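Local coordinates for D-methionine-binding lipoprotein MetQ (Escherichia coli, PDB 4YAH) that binds methionine as the substrate-binding lipoprotein of an ATP-driven D-methionine transport system, at residues V45-V48 with A49-V52. Residues are numbered along the deposited sequence; the frame is centred on the assembly and turned at random.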
loop_
_atom_site.group_PDB
_atom_site.type_symbol
_atom_site.label_atom_id
_atom_site.label_comp_id
_atom_site.label_asym_id
_atom_site.label_seq_id
_atom_site.Cartn_x
_atom_site.Cartn_y
_atom_site.Cartn_z
ATOM N N VAL A 45 1.885 6.413 -11.897
ATOM C CA VAL A 45 3.189 5.767 -12.012
ATOM C C VAL A 45 3.082 4.608 -12.995
ATOM O O VAL A 45 3.969 4.403 -13.812
ATOM C CB VAL A 45 3.684 5.290 -10.634
ATOM C CG1 VAL A 45 4.978 4.505 -10.736
ATOM C CG2 VAL A 45 3.887 6.500 -9.718
ATOM N N ALA A 46 1.993 3.853 -12.914
ATOM C CA ALA A 46 1.795 2.704 -13.795
ATOM C C ALA A 46 1.686 3.160 -15.244
ATOM O O ALA A 46 2.111 2.443 -16.159
ATOM C CB ALA A 46 0.560 1.924 -13.392
ATOM N N GLU A 47 1.116 4.350 -15.450
ATOM C CA GLU A 47 1.019 4.904 -16.796
ATOM C C GLU A 47 2.416 5.135 -17.378
ATOM O O GLU A 47 2.620 4.978 -18.574
ATOM C CB GLU A 47 0.198 6.209 -16.793
ATOM C CG GLU A 47 -1.293 5.945 -16.680
ATOM C CD GLU A 47 -2.130 7.201 -16.798
ATOM O OE1 GLU A 47 -1.567 8.266 -17.136
ATOM O OE2 GLU A 47 -3.352 7.110 -16.557
ATOM N N VAL A 48 3.382 5.484 -16.537
ATOM C CA VAL A 48 4.740 5.663 -17.025
ATOM C C VAL A 48 5.313 4.293 -17.426
ATOM O O VAL A 48 5.992 4.172 -18.449
ATOM C CB VAL A 48 5.615 6.351 -15.971
ATOM C CG1 VAL A 48 7.050 6.470 -16.430
ATOM C CG2 VAL A 48 5.045 7.733 -15.669
ATOM N N ALA A 49 5.017 3.262 -16.635
ATOM C CA ALA A 49 5.479 1.899 -16.955
ATOM C C ALA A 49 4.876 1.419 -18.264
ATOM O O ALA A 49 5.536 0.783 -19.079
ATOM C CB ALA A 49 5.124 0.936 -15.844
ATOM N N GLN A 50 3.597 1.724 -18.444
ATOM C CA GLN A 50 2.884 1.442 -19.682
ATOM C C GLN A 50 3.608 2.069 -20.864
ATOM O O GLN A 50 3.778 1.448 -21.912
ATOM C CB GLN A 50 1.457 1.974 -19.558
ATOM C CG GLN A 50 0.581 1.848 -20.778
ATOM C CD GLN A 50 -0.773 2.512 -20.533
ATOM O OE1 GLN A 50 -0.828 3.684 -20.173
ATOM N NE2 GLN A 50 -1.851 1.753 -20.671
ATOM N N LYS A 51 4.049 3.306 -20.678
ATOM C CA LYS A 51 4.740 4.039 -21.721
ATOM C C LYS A 51 6.095 3.410 -22.031
ATOM O O LYS A 51 6.434 3.211 -23.199
ATOM C CB LYS A 51 4.919 5.494 -21.297
ATOM C CG LYS A 51 5.624 6.381 -22.302
ATOM C CD LYS A 51 6.507 7.398 -21.581
ATOM C CE LYS A 51 7.330 8.215 -22.554
ATOM N NZ LYS A 51 8.294 9.107 -21.860
ATOM N N VAL A 52 6.872 3.119 -20.987
ATOM C CA VAL A 52 8.169 2.456 -21.157
ATOM C C VAL A 52 7.979 1.143 -21.898
ATOM O O VAL A 52 8.743 0.827 -22.806
ATOM C CB VAL A 52 8.874 2.200 -19.800
ATOM C CG1 VAL A 52 10.146 1.347 -19.972
ATOM C CG2 VAL A 52 9.232 3.510 -19.142
HETATM O O HOH W 1 0.988 5.700 -20.486
#
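E47 and Q50, one turn apart on helix 41-57, run side by side in the same direction, with E47 CG 4.2 Å from Q50 OE1 and the carboxylate and amide planes 29° apart. A water bridges the backbone carbonyl of E47 and the side-chain amide of Q50: it donates to E47 O at 2.6 Å and to Q50 OE1 at 2.7 Å, so E47 O carries both this water and the amide of K51. Q50 reaches the water with CG anti to its backbone N (chi1 176°) and the chain extended, while its NE2 gives a hydrogen bond to V61 O, which fixes both ends of the amide.

Four i to i+4 backbone bonds mark the alpha-helix, among them V52 N to V48 O (2.9 Å) and K51 N to E47 O (3.0 Å). Carbon atoms also rest on backbone carbonyls about one turn back: V52 CG2 lies 3.4 Å from V48 O, and A49 CB is likewise 3.4 Å from A46 O.

This helix is the crossover of the beta-alpha-beta unit between parallel strands 32-38 and 60-66. A46, E47 and Q50 touch L63, V45 and A49 meet Y250 of helix 241-250, and V48 packs on helix 253-262, where K51 NZ forms a salt bridge with E254.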